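Local structure of Cas13d (uncultured Ruminococcus sp, 6IV9) at residues Ala184-Asn189 with Ile514-Thr519; Met501-Thr506 with Asn568-Arg573; Ala743-Ala748 with Asn824-Leu829. The protein binds a CRISPR RNA and probably uses two HEPN domains to mature it and to cleave target RNA. The protein carries 2 engineered substitutions. One frame throughout, in Å; residues are numbered along the deposited sequence.

The three contacts form a row through the helical body of the protein, contact 1 in the middle, its centre about 12 Å from that of contact 2 and about 14 Å from that of contact 3; the centres of the outer two are about 24 Å apart. Helices 497-505, 511-535 and 556-570, consecutive in the chain, supply three of the four segments of contacts 1 and 2, which alternate in sequence; helix 168-197 gives the fourth and touches helix 713-760 of contact 3, which comes last. Ile-514 touches Thr-506 and Ala-570, and Val-185 touches Ile-747, joining the row by van der Waals packing. Each contact has one segment against crRNA nucleotides, so distant parts of the sequence meet around the bound crRNA.

Contact 1: Ala184-Asn189 with Ile514-Thr519; sequences AVYVTN and INDLLT. With nucleotides of chain B.
On the helix whose Asp-516 receives the phenol of Tyr-186, the carbonyl oxygen of Asn-515 is gripped twice. Thr-519 OG1 donates to Asn-515 O at 2.8 Å from one face of the carbonyl plane, while Thr-519 N reaches Asn-515 O at 2.9 Å from the other, tying the hydroxyl back to its own helix. Across the contact, Tyr-186 OH donates to Asp-516 OD2. The modelled separation of these two oxygens, 2.4 Å, is very short, so its exact value is doubtful. OD2 lies at the edge of the phenol ring, near its plane, with the carboxylate turned 65° from the ring. It gets there because CG of Asp-516 stands anti to the backbone N (chi1 -177°), which swings the acid toward the tyrosine. Beside this bond Tyr-186 CD2 meets Leu-517 CB at 4.0 Å. Val-185 CG1 sits over the centre of one ring face, 4.0 Å above the plane. Facing the crRNA, Asn-515 ND2 makes a nearly straight bond (173°) of 2.8 Å to OP1 of C35 of chain B, so the helix that holds Tyr-186 through Asp-516 also meets the RNA backbone, at a phosphate and not a base. Tyr-186 thus links two helices: 168-197, which also packs on helices 267-291 and 713-760, and 511-535, which rests on helix 556-570 through Leu-518 and Thr-519.

Contact 2: Met501-Thr506 with Asn568-Arg573; sequences MIYMLT and NIASMR. With nucleotides of chain B.
Helix-to-helix packing beside the crRNA joins Tyr-503 and Thr-506, on or just after helix 497-505, to Ile-569 and Ala-570 of helix 556-570. The two backbones come close here, with the CA atoms of Thr-506 and Ala-570 6.3 Å apart, a spacing that suits the small alanine side chain. Ala-570 CB points at the threonine and lies 3.4 Å from Thr-506 OG1, with the threonine CB and CG2 close by. That hydroxyl is already engaged: Thr-506 OG1 donates to Tyr-503 O at 2.6 Å, in the carbonyl plane and on a lone pair. Thr-506 N also reaches Tyr-503 O, at 3.1 Å, so the carbonyl is held by two donors of one residue. The tyrosine leaves its helix with CG anti to the backbone N (chi1 172°), which carries the CD1-CE1 side of the ring to the neighbouring helix. There Tyr-503 CE1 meets Ile-569 CG1 at 4.0 Å, the two side chains crossing at about a right angle, and the same ring atom touches Ala-570. Beyond the helix the chain turns to chain B, where Arg-573 N donates to O2' of A42 at 2.9 Å. The extended arginine lies over the N3-C2-N1 part of the same adenine, with NH2 3.4 Å from N1. The CE methyl of Met-572 approaches O4' of U43. Helix 312-330 adds Arg-325, which touches Tyr-503 and bonds to Arg-573 O. The chemistry is therefore divided: aliphatic carbons, a tyrosine ring and a threonine whose hydroxyl is bonded to its own helix join the protein segments, while a backbone N-H donates to a ribose hydroxyl, a bond consistent with a preference for RNA over DNA, and Arg-573 adds contact with the base.

Contact 3: Ala743-Ala748 with Asn824-Leu829; sequences ARYVIA and NCIAHL. With nucleotides of chain B.
Ile-826 presses a methyl against the backbone of its partner helix instead of merely meeting side chains: its CG2 lies 3.5 Å from Val-746 N and is almost as near the carbonyl carbon of Tyr-745. The isoleucine straddles the turn, its CG2 anti to the backbone N while the other branch (chi1 -68°) leads CD1 to Tyr-745 CB at 3.7 Å. Val-746 CG2 touches Ile-826 CG2, also at 3.7 Å, as the two side chains slide past each other in opposite directions. The CA atoms of Val-746 and Ile-826 are only 6.1 Å apart, so the helices are closely packed. The tyrosine ring leads away, and its OH bonds to Leu-907 O and His-853 NE2. On the RNA side, Arg-744 folds at chi2 and chi3 until N3 of A27 of chain B stands over one guanidinium face, 3.3 Å above the plane; Arg-744 NH1 also donates to Phe-913 O, and the guanidinium makes a cation-pi contact with the Phe-913 ring. With a leucine in its place, Phe-913 would probably lose both this donor and its cation-pi partner, and the adenine of A27 its cationic cover. Ile-747 CG2 touches OP1 of the same nucleotide at 3.3 Å. Past Ile-826 the helix 816-827 stops in a Schellman motif, with Leu-829 at positive phi as its C-prime residue, just after His-828, whose ring stacks on Tyr-206. The sequence NCIAH, at the end of that helix, is consistent with the latter part of the R-X4-H motif that marks HEPN domains.

Contact 1: Ala184-Asn189 with Ile514-Thr519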
loop_
_atom_site.group_PDB
_atom_site.type_symbol
_atom_site.label_atom_id
_atom_site.label_comp_id
_atom_site.label_asym_id
_atom_site.label_seq_id
_atom_site.Cartn_x
_atom_site.Cartn_y
_atom_site.Cartn_z
ATOM N N ALA A 184 -4.044 -9.698 -2.094
ATOM C CA ALA A 184 -5.036 -10.254 -1.154
ATOM C C ALA A 184 -5.440 -9.176 -0.140
ATOM O O ALA A 184 -6.601 -9.079 0.185
ATOM C CB ALA A 184 -4.474 -11.461 -0.473
ATOM N N VAL A 185 -4.480 -8.403 0.341
ATOM C CA VAL A 185 -4.815 -7.328 1.309
ATOM C C VAL A 185 -5.727 -6.288 0.649
ATOM O O VAL A 185 -6.748 -5.997 1.186
ATOM C CB VAL A 185 -3.525 -6.639 1.780
ATOM C CG1 VAL A 185 -3.823 -5.331 2.472
ATOM C CG2 VAL A 185 -2.664 -7.534 2.642
ATOM N N TYR A 186 -5.328 -5.765 -0.500
ATOM C CA TYR A 186 -6.113 -4.693 -1.165
ATOM C C TYR A 186 -7.485 -5.147 -1.659
ATOM O O TYR A 186 -8.404 -4.407 -1.502
ATOM C CB TYR A 186 -5.237 -3.837 -2.080
ATOM C CG TYR A 186 -4.284 -3.052 -1.233
ATOM C CD1 TYR A 186 -4.729 -1.990 -0.474
ATOM C CD2 TYR A 186 -2.986 -3.467 -1.071
ATOM C CE1 TYR A 186 -3.878 -1.308 0.366
ATOM C CE2 TYR A 186 -2.113 -2.782 -0.253
ATOM C CZ TYR A 186 -2.561 -1.704 0.475
ATOM O OH TYR A 186 -1.715 -1.059 1.310
ATOM N N VAL A 187 -7.595 -6.320 -2.266
ATOM C CA VAL A 187 -8.951 -6.761 -2.700
ATOM C C VAL A 187 -9.835 -6.969 -1.470
ATOM O O VAL A 187 -10.997 -6.685 -1.539
ATOM C CB VAL A 187 -8.956 -7.972 -3.643
ATOM C CG1 VAL A 187 -8.249 -7.657 -4.941
ATOM C CG2 VAL A 187 -8.405 -9.212 -2.997
ATOM N N THR A 188 -9.266 -7.475 -0.390
ATOM C CA THR A 188 -10.092 -7.674 0.815
ATOM C C THR A 188 -10.609 -6.312 1.282
ATOM O O THR A 188 -11.770 -6.193 1.558
ATOM C CB THR A 188 -9.303 -8.384 1.919
ATOM O OG1 THR A 188 -9.006 -9.701 1.489
ATOM C CG2 THR A 188 -10.071 -8.446 3.219
ATOM N N ASN A 189 -9.741 -5.317 1.326
ATOM C CA ASN A 189 -10.156 -3.967 1.766
ATOM C C ASN A 189 -11.185 -3.371 0.797
ATOM O O ASN A 189 -12.126 -2.785 1.257
ATOM C CB ASN A 189 -8.954 -3.040 1.900
ATOM C CG ASN A 189 -8.074 -3.409 3.068
ATOM O OD1 ASN A 189 -8.432 -4.243 3.857
ATOM N ND2 ASN A 189 -6.927 -2.782 3.174
ATOM N N ILE A 514 -2.273 3.436 -2.460
ATOM C CA ILE A 514 -1.706 3.361 -3.829
ATOM C C ILE A 514 -0.190 3.200 -3.706
ATOM O O ILE A 514 0.348 2.352 -4.353
ATOM C CB ILE A 514 -2.063 4.642 -4.598
ATOM C CG1 ILE A 514 -3.557 4.720 -4.902
ATOM C CG2 ILE A 514 -1.209 4.793 -5.843
ATOM C CD1 ILE A 514 -4.003 6.043 -5.438
ATOM N N ASN A 515 0.445 3.988 -2.849
ATOM C CA ASN A 515 1.916 3.917 -2.703
ATOM C C ASN A 515 2.327 2.533 -2.218
ATOM O O ASN A 515 3.233 1.988 -2.766
ATOM C CB ASN A 515 2.421 4.972 -1.728
ATOM C CG ASN A 515 2.429 6.336 -2.369
ATOM O OD1 ASN A 515 2.370 6.422 -3.576
ATOM N ND2 ASN A 515 2.503 7.382 -1.573
ATOM N N ASP A 516 1.634 2.019 -1.217
ATOM C CA ASP A 516 1.998 0.695 -0.672
ATOM C C ASP A 516 1.811 -0.400 -1.726
ATOM O O ASP A 516 2.730 -1.149 -1.942
ATOM C CB ASP A 516 1.117 0.391 0.530
ATOM C CG ASP A 516 1.462 -0.920 1.196
ATOM O OD1 ASP A 516 2.625 -1.153 1.410
ATOM O OD2 ASP A 516 0.556 -1.660 1.505
ATOM N N LEU A 517 0.653 -0.456 -2.370
ATOM C CA LEU A 517 0.436 -1.516 -3.379
ATOM C C LEU A 517 1.391 -1.357 -4.568
ATOM O O LEU A 517 2.026 -2.301 -4.936
ATOM C CB LEU A 517 -1.003 -1.403 -3.880
ATOM C CG LEU A 517 -1.328 -2.309 -5.060
ATOM C CD1 LEU A 517 -1.233 -3.762 -4.668
ATOM C CD2 LEU A 517 -2.692 -2.017 -5.634
ATOM N N LEU A 518 1.462 -0.166 -5.137
ATOM C CA LEU A 518 2.305 0.031 -6.338
ATOM C C LEU A 518 3.792 -0.167 -6.042
ATOM O O LEU A 518 4.427 -0.853 -6.788
ATOM C CB LEU A 518 2.024 1.396 -6.952
ATOM C CG LEU A 518 0.879 1.400 -7.962
ATOM C CD1 LEU A 518 1.241 0.587 -9.180
ATOM C CD2 LEU A 518 -0.383 0.847 -7.352
ATOM N N THR A 519 4.310 0.408 -4.968
ATOM C CA THR A 519 5.758 0.210 -4.723
ATOM C C THR A 519 6.050 -1.277 -4.521
ATOM O O THR A 519 7.041 -1.732 -4.987
ATOM C CB THR A 519 6.275 1.074 -3.574
ATOM O OG1 THR A 519 5.627 0.683 -2.372
ATOM C CG2 THR A 519 6.113 2.546 -3.851
ATOM P P U B 34 8.172 7.670 -3.575
ATOM O OP1 U B 34 7.119 8.482 -4.243
ATOM O OP2 U B 34 9.110 8.269 -2.650
ATOM O "O5'" U B 34 7.460 6.482 -2.838
ATOM C "C5'" U B 34 7.083 6.568 -1.456
ATOM C "C4'" U B 34 6.604 5.221 -0.996
ATOM O "O4'" U B 34 7.652 4.229 -1.015
ATOM C "C3'" U B 34 6.075 5.171 0.430
ATOM O "O3'" U B 34 4.734 5.682 0.387
ATOM C "C2'" U B 34 6.145 3.678 0.708
ATOM O "O2'" U B 34 5.043 3.019 0.101
ATOM C "C1'" U B 34 7.481 3.329 0.053
ATOM N N1 U B 34 8.636 3.487 0.958
ATOM C C2 U B 34 8.747 2.526 1.936
ATOM O O2 U B 34 7.942 1.624 2.063
ATOM N N3 U B 34 9.810 2.678 2.769
ATOM C C4 U B 34 10.761 3.666 2.732
ATOM O O4 U B 34 11.693 3.614 3.514
ATOM C C5 U B 34 10.603 4.614 1.673
ATOM C C6 U B 34 9.546 4.508 0.856
ATOM P P C B 35 4.161 6.600 1.645
ATOM O OP1 C B 35 2.837 7.080 1.224
ATOM O OP2 C B 35 5.173 7.539 2.045
ATOM O "O5'" C B 35 4.174 5.581 2.835
ATOM C "C5'" C B 35 3.216 4.485 2.803
ATOM C "C4'" C B 35 3.480 3.536 3.940
ATOM O "O4'" C B 35 4.792 3.002 3.775
ATOM C "C3'" C B 35 3.496 4.166 5.335
ATOM O "O3'" C B 35 2.161 4.269 5.766
ATOM C "C2'" C B 35 4.346 3.177 6.115
ATOM O "O2'" C B 35 3.653 2.018 6.484
ATOM C "C1'" C B 35 5.374 2.800 5.053
ATOM N N1 C B 35 6.614 3.573 5.136
ATOM C C2 C B 35 7.548 3.129 6.065
ATOM O O2 C B 35 7.272 2.142 6.737
ATOM N N3 C B 35 8.745 3.738 6.144
ATOM C C4 C B 35 8.973 4.839 5.431
ATOM N N4 C B 35 10.149 5.448 5.578
ATOM C C5 C B 35 8.016 5.348 4.505
ATOM C C6 C B 35 6.838 4.718 4.431
ATOM P P C B 33 13.717 7.839 -3.167
ATOM O OP1 C B 33 13.607 9.185 -3.769
ATOM O OP2 C B 33 13.786 7.620 -1.702
ATOM O "O5'" C B 33 12.473 6.967 -3.655
ATOM C "C5'" C B 33 12.109 6.914 -5.043
ATOM C "C4'" C B 33 11.052 5.896 -5.289
ATOM O "O4'" C B 33 11.616 4.573 -5.128
ATOM C "C3'" C B 33 9.877 5.896 -4.327
ATOM O "O3'" C B 33 8.927 6.878 -4.692
ATOM C "C2'" C B 33 9.341 4.497 -4.516
ATOM O "O2'" C B 33 8.666 4.322 -5.750
ATOM C "C1'" C B 33 10.643 3.709 -4.560
ATOM N N1 C B 33 11.077 3.263 -3.215
ATOM C C2 C B 33 10.489 2.102 -2.709
ATOM O O2 C B 33 9.603 1.543 -3.373
ATOM N N3 C B 33 10.871 1.648 -1.497
ATOM C C4 C B 33 11.770 2.327 -0.780
ATOM N N4 C B 33 12.152 1.815 0.383
ATOM C C5 C B 33 12.412 3.491 -1.285
ATOM C C6 C B 33 12.053 3.908 -2.508
#

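Contact 2: Met501-Thr506 with Asn568-Arg573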
loop_
_atom_site.group_PDB
_atom_site.type_symbol
_atom_site.label_atom_id
_atom_site.label_comp_id
_atom_site.label_asym_id
_atom_site.label_seq_id
_atom_site.Cartn_x
_atom_site.Cartn_y
_atom_site.Cartn_z
ATOM N N MET A 501 -5.203 -2.588 -15.541
ATOM C CA MET A 501 -6.067 -3.193 -14.508
ATOM C C MET A 501 -5.626 -2.673 -13.142
ATOM O O MET A 501 -6.468 -2.359 -12.350
ATOM C CB MET A 501 -5.958 -4.710 -14.524
ATOM C CG MET A 501 -6.793 -5.362 -13.489
ATOM S SD MET A 501 -6.831 -7.134 -13.703
ATOM C CE MET A 501 -5.165 -7.584 -13.259
ATOM N N ILE A 502 -4.321 -2.603 -12.912
ATOM C CA ILE A 502 -3.797 -2.056 -11.629
ATOM C C ILE A 502 -4.199 -0.585 -11.511
ATOM O O ILE A 502 -4.631 -0.188 -10.460
ATOM C CB ILE A 502 -2.282 -2.271 -11.495
ATOM C CG1 ILE A 502 -1.936 -3.758 -11.547
ATOM C CG2 ILE A 502 -1.770 -1.601 -10.241
ATOM C CD1 ILE A 502 -2.618 -4.596 -10.516
ATOM N N TYR A 503 -4.142 0.166 -12.601
ATOM C CA TYR A 503 -4.549 1.586 -12.535
ATOM C C TYR A 503 -6.022 1.669 -12.125
ATOM O O TYR A 503 -6.371 2.502 -11.350
ATOM C CB TYR A 503 -4.362 2.321 -13.860
ATOM C CG TYR A 503 -4.957 3.700 -13.806
ATOM C CD1 TYR A 503 -4.298 4.724 -13.163
ATOM C CD2 TYR A 503 -6.212 3.967 -14.307
ATOM C CE1 TYR A 503 -4.844 5.984 -13.051
ATOM C CE2 TYR A 503 -6.777 5.223 -14.207
ATOM C CZ TYR A 503 -6.094 6.235 -13.569
ATOM O OH TYR A 503 -6.626 7.471 -13.435
ATOM N N MET A 504 -6.844 0.769 -12.643
ATOM C CA MET A 504 -8.295 0.755 -12.345
ATOM C C MET A 504 -8.510 0.544 -10.841
ATOM O O MET A 504 -9.270 1.258 -10.271
ATOM C CB MET A 504 -8.988 -0.360 -13.130
ATOM C CG MET A 504 -10.461 -0.450 -12.870
ATOM S SD MET A 504 -10.874 -1.440 -11.437
ATOM C CE MET A 504 -10.468 -3.062 -12.062
ATOM N N LEU A 505 -7.722 -0.327 -10.223
ATOM C CA LEU A 505 -7.812 -0.654 -8.779
ATOM C C LEU A 505 -7.580 0.603 -7.938
ATOM O O LEU A 505 -8.177 0.730 -6.917
ATOM C CB LEU A 505 -6.709 -1.654 -8.456
ATOM C CG LEU A 505 -7.125 -3.102 -8.233
ATOM C CD1 LEU A 505 -8.443 -3.455 -8.876
ATOM C CD2 LEU A 505 -6.020 -4.051 -8.631
ATOM N N THR A 506 -6.755 1.525 -8.427
ATOM C CA THR A 506 -6.376 2.748 -7.667
ATOM C C THR A 506 -7.565 3.673 -7.412
ATOM O O THR A 506 -7.490 4.471 -6.516
ATOM C CB THR A 506 -5.162 3.470 -8.246
ATOM O OG1 THR A 506 -5.572 4.138 -9.425
ATOM C CG2 THR A 506 -3.993 2.545 -8.486
ATOM N N ASN A 568 2.611 7.153 -10.621
ATOM C CA ASN A 568 2.686 8.622 -10.798
ATOM C C ASN A 568 1.311 9.207 -11.157
ATOM O O ASN A 568 0.903 10.150 -10.543
ATOM C CB ASN A 568 3.710 8.994 -11.875
ATOM C CG ASN A 568 5.118 8.521 -11.575
ATOM O OD1 ASN A 568 5.504 8.391 -10.438
ATOM N ND2 ASN A 568 5.895 8.267 -12.605
ATOM N N ILE A 569 0.652 8.665 -12.164
ATOM C CA ILE A 569 -0.664 9.204 -12.609
ATOM C C ILE A 569 -1.786 8.909 -11.611
ATOM O O ILE A 569 -2.657 9.716 -11.495
ATOM C CB ILE A 569 -0.991 8.818 -14.057
ATOM C CG1 ILE A 569 -1.312 7.335 -14.193
ATOM C CG2 ILE A 569 0.141 9.249 -14.966
ATOM C CD1 ILE A 569 -1.698 6.926 -15.566
ATOM N N ALA A 570 -1.764 7.747 -10.971
ATOM C CA ALA A 570 -2.797 7.407 -9.968
ATOM C C ALA A 570 -2.708 8.338 -8.752
ATOM O O ALA A 570 -3.699 8.523 -8.100
ATOM C CB ALA A 570 -2.718 5.963 -9.572
ATOM N N SER A 571 -1.511 8.818 -8.446
ATOM C CA SER A 571 -1.234 9.681 -7.275
ATOM C C SER A 571 -1.719 11.112 -7.506
ATOM O O SER A 571 -1.751 11.868 -6.574
ATOM C CB SER A 571 0.220 9.631 -6.907
ATOM O OG SER A 571 0.584 8.336 -6.493
ATOM N N MET A 572 -2.013 11.459 -8.747
ATOM C CA MET A 572 -2.464 12.828 -9.072
ATOM C C MET A 572 -3.900 13.047 -8.622
ATOM O O MET A 572 -4.677 12.133 -8.652
ATOM C CB MET A 572 -2.337 13.101 -10.568
ATOM C CG MET A 572 -0.911 13.184 -11.009
ATOM S SD MET A 572 -0.722 13.335 -12.770
ATOM C CE MET A 572 1.055 13.354 -12.923
ATOM N N ARG A 573 -4.190 14.278 -8.249
ATOM C CA ARG A 573 -5.524 14.697 -7.788
ATOM C C ARG A 573 -6.539 14.516 -8.917
ATOM O O ARG A 573 -6.250 14.885 -10.028
ATOM C CB ARG A 573 -5.420 16.190 -7.485
ATOM C CG ARG A 573 -6.556 16.755 -6.658
ATOM C CD ARG A 573 -6.208 18.191 -6.325
ATOM N NE ARG A 573 -7.341 18.825 -5.688
ATOM C CZ ARG A 573 -7.263 19.784 -4.783
ATOM N NH1 ARG A 573 -8.362 20.235 -4.208
ATOM N NH2 ARG A 573 -6.090 20.291 -4.463
ATOM P P A B 42 3.440 15.435 -4.065
ATOM O OP1 A B 42 4.524 14.777 -4.821
ATOM O OP2 A B 42 3.507 16.850 -3.605
ATOM O "O5'" A B 42 2.134 15.488 -4.962
ATOM C "C5'" A B 42 1.648 14.292 -5.538
ATOM C "C4'" A B 42 0.387 14.649 -6.240
ATOM O "O4'" A B 42 -0.604 14.851 -5.208
ATOM C "C3'" A B 42 0.435 15.948 -7.041
ATOM O "O3'" A B 42 0.661 15.644 -8.431
ATOM C "C2'" A B 42 -0.985 16.491 -6.899
ATOM O "O2'" A B 42 -1.993 16.121 -7.805
ATOM C "C1'" A B 42 -1.473 15.862 -5.591
ATOM N N9 A B 42 -1.493 16.881 -4.555
ATOM C C8 A B 42 -0.502 17.734 -4.138
ATOM N N7 A B 42 -0.895 18.592 -3.231
ATOM C C5 A B 42 -2.239 18.295 -3.054
ATOM C C6 A B 42 -3.221 18.831 -2.209
ATOM N N6 A B 42 -2.992 19.839 -1.364
ATOM N N1 A B 42 -4.461 18.284 -2.255
ATOM C C2 A B 42 -4.687 17.269 -3.103
ATOM N N3 A B 42 -3.839 16.673 -3.942
ATOM C C4 A B 42 -2.623 17.250 -3.874
ATOM P P U B 43 2.056 15.785 -9.114
ATOM O OP1 U B 43 2.623 14.404 -9.332
ATOM O OP2 U B 43 2.869 16.793 -8.437
ATOM O "O5'" U B 43 1.674 16.259 -10.581
ATOM C "C5'" U B 43 0.974 17.491 -10.803
ATOM C "C4'" U B 43 1.116 17.905 -12.251
ATOM O "O4'" U B 43 0.380 16.931 -13.014
ATOM C "C3'" U B 43 0.470 19.252 -12.623
ATOM O "O3'" U B 43 1.471 20.236 -12.419
ATOM C "C2'" U B 43 0.094 19.026 -14.095
ATOM O "O2'" U B 43 1.305 19.074 -14.817
ATOM C "C1'" U B 43 -0.347 17.556 -14.074
ATOM N N1 U B 43 -1.786 17.368 -13.840
ATOM C C2 U B 43 -2.658 17.747 -14.832
ATOM O O2 U B 43 -2.292 18.182 -15.903
ATOM N N3 U B 43 -3.981 17.591 -14.527
ATOM C C4 U B 43 -4.514 17.104 -13.363
ATOM O O4 U B 43 -5.736 17.016 -13.252
ATOM C C5 U B 43 -3.553 16.729 -12.381
ATOM C C6 U B 43 -2.254 16.873 -12.643
#

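Contact 3: Ala743-Ala748 with Asn824-Leu829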
loop_
_atom_site.group_PDB
_atom_site.type_symbol
_atom_site.label_atom_id
_atom_site.label_comp_id
_atom_site.label_asym_id
_atom_site.label_seq_id
_atom_site.Cartn_x
_atom_site.Cartn_y
_atom_site.Cartn_z
ATOM N N ALA A 743 -4.814 -6.036 8.036
ATOM C CA ALA A 743 -4.145 -6.475 6.797
ATOM C C ALA A 743 -3.132 -7.588 7.104
ATOM O O ALA A 743 -3.002 -8.480 6.309
ATOM C CB ALA A 743 -3.488 -5.292 6.153
ATOM N N ARG A 744 -2.460 -7.528 8.247
ATOM C CA ARG A 744 -1.449 -8.557 8.599
ATOM C C ARG A 744 -2.132 -9.919 8.720
ATOM O O ARG A 744 -1.531 -10.896 8.379
ATOM C CB ARG A 744 -0.747 -8.184 9.906
ATOM C CG ARG A 744 0.069 -6.910 9.827
ATOM C CD ARG A 744 1.319 -7.173 9.035
ATOM N NE ARG A 744 2.254 -7.974 9.777
ATOM C CZ ARG A 744 2.899 -7.561 10.848
ATOM N NH1 ARG A 744 2.879 -6.294 11.187
ATOM N NH2 ARG A 744 3.579 -8.414 11.574
ATOM N N TYR A 745 -3.319 -9.930 9.313
ATOM C CA TYR A 745 -4.147 -11.143 9.512
ATOM C C TYR A 745 -4.683 -11.656 8.173
ATOM O O TYR A 745 -4.780 -12.840 7.969
ATOM C CB TYR A 745 -5.120 -10.945 10.673
ATOM C CG TYR A 745 -4.364 -10.692 11.941
ATOM C CD1 TYR A 745 -3.982 -9.416 12.289
ATOM C CD2 TYR A 745 -3.939 -11.736 12.734
ATOM C CE1 TYR A 745 -3.236 -9.174 13.421
ATOM C CE2 TYR A 745 -3.189 -11.513 13.867
ATOM C CZ TYR A 745 -2.827 -10.227 14.210
ATOM O OH TYR A 745 -2.070 -9.999 15.311
ATOM N N VAL A 746 -5.025 -10.730 7.292
ATOM C CA VAL A 746 -5.514 -11.086 5.937
ATOM C C VAL A 746 -4.390 -11.827 5.211
ATOM O O VAL A 746 -4.661 -12.810 4.602
ATOM C CB VAL A 746 -5.962 -9.848 5.151
ATOM C CG1 VAL A 746 -6.274 -10.227 3.724
ATOM C CG2 VAL A 746 -7.152 -9.174 5.814
ATOM N N ILE A 747 -3.158 -11.354 5.343
ATOM C CA ILE A 747 -2.008 -12.050 4.698
ATOM C C ILE A 747 -1.907 -13.452 5.308
ATOM O O ILE A 747 -1.715 -14.394 4.583
ATOM C CB ILE A 747 -0.713 -11.251 4.918
ATOM C CG1 ILE A 747 -0.725 -9.922 4.166
ATOM C CG2 ILE A 747 0.502 -12.088 4.588
ATOM C CD1 ILE A 747 0.404 -9.014 4.533
ATOM N N ALA A 748 -2.092 -13.551 6.616
ATOM C CA ALA A 748 -1.978 -14.864 7.276
ATOM C C ALA A 748 -3.024 -15.839 6.711
ATOM O O ALA A 748 -2.674 -16.974 6.446
ATOM C CB ALA A 748 -2.119 -14.681 8.758
ATOM N N ASN A 824 -13.375 -15.369 9.442
ATOM C CA ASN A 824 -14.487 -14.560 8.893
ATOM C C ASN A 824 -14.345 -13.098 9.328
ATOM O O ASN A 824 -14.544 -12.235 8.519
ATOM C CB ASN A 824 -15.835 -15.152 9.293
ATOM C CG ASN A 824 -16.101 -16.483 8.630
ATOM O OD1 ASN A 824 -15.522 -16.798 7.605
ATOM N ND2 ASN A 824 -16.971 -17.281 9.213
ATOM N N CYS A 825 -14.022 -12.866 10.588
ATOM C CA CYS A 825 -13.879 -11.488 11.102
ATOM C C CYS A 825 -12.721 -10.794 10.380
ATOM O O CYS A 825 -12.837 -9.640 10.095
ATOM C CB CYS A 825 -13.606 -11.505 12.596
ATOM S SG CYS A 825 -15.046 -11.954 13.597
ATOM N N ILE A 826 -11.629 -11.510 10.152
ATOM C CA ILE A 826 -10.460 -10.917 9.451
ATOM C C ILE A 826 -10.858 -10.539 8.025
ATOM O O ILE A 826 -10.651 -9.426 7.644
ATOM C CB ILE A 826 -9.298 -11.925 9.471
ATOM C CG1 ILE A 826 -8.755 -12.112 10.889
ATOM C CG2 ILE A 826 -8.218 -11.534 8.482
ATOM C CD1 ILE A 826 -7.895 -13.324 11.073
ATOM N N ALA A 827 -11.481 -11.461 7.314
ATOM C CA ALA A 827 -11.898 -11.234 5.916
ATOM C C ALA A 827 -12.916 -10.093 5.795
ATOM O O ALA A 827 -12.916 -9.464 4.779
ATOM C CB ALA A 827 -12.424 -12.503 5.320
ATOM N N HIS A 828 -13.761 -9.883 6.794
ATOM C CA HIS A 828 -14.843 -8.876 6.674
ATOM C C HIS A 828 -14.536 -7.570 7.397
ATOM O O HIS A 828 -15.441 -6.776 7.512
ATOM C CB HIS A 828 -16.140 -9.474 7.200
ATOM C CG HIS A 828 -16.498 -10.723 6.487
ATOM N ND1 HIS A 828 -17.357 -11.640 6.993
ATOM C CD2 HIS A 828 -16.101 -11.199 5.299
ATOM C CE1 HIS A 828 -17.472 -12.634 6.149
ATOM N NE2 HIS A 828 -16.715 -12.391 5.116
ATOM N N LEU A 829 -13.332 -7.425 7.933
ATOM C CA LEU A 829 -12.956 -6.205 8.684
ATOM C C LEU A 829 -13.962 -5.943 9.809
ATOM O O LEU A 829 -14.264 -4.816 10.067
ATOM C CB LEU A 829 -12.813 -5.010 7.741
ATOM C CG LEU A 829 -11.440 -4.909 7.091
ATOM C CD1 LEU A 829 -11.245 -6.009 6.077
ATOM C CD2 LEU A 829 -11.205 -3.554 6.465
ATOM P P A B 27 4.053 -12.200 6.478
ATOM O OP1 A B 27 2.674 -12.415 7.028
ATOM O OP2 A B 27 4.489 -13.079 5.394
ATOM O "O5'" A B 27 4.311 -10.787 5.843
ATOM C "C5'" A B 27 3.891 -9.638 6.610
ATOM C "C4'" A B 27 4.189 -8.404 5.849
ATOM O "O4'" A B 27 3.737 -7.264 6.580
ATOM C "C3'" A B 27 5.681 -8.142 5.633
ATOM O "O3'" A B 27 6.044 -8.389 4.290
ATOM C "C2'" A B 27 5.851 -6.638 5.926
ATOM O "O2'" A B 27 6.517 -5.960 4.870
ATOM C "C1'" A B 27 4.397 -6.167 6.082
ATOM N N9 A B 27 4.231 -5.058 7.007
ATOM C C8 A B 27 3.590 -3.886 6.698
ATOM N N7 A B 27 3.644 -2.991 7.646
ATOM C C5 A B 27 4.356 -3.620 8.661
ATOM C C6 A B 27 4.728 -3.207 9.953
ATOM N N6 A B 27 4.447 -1.998 10.451
ATOM N N1 A B 27 5.460 -4.065 10.704
ATOM C C2 A B 27 5.736 -5.273 10.200
ATOM N N3 A B 27 5.387 -5.794 9.028
ATOM C C4 A B 27 4.705 -4.902 8.289
#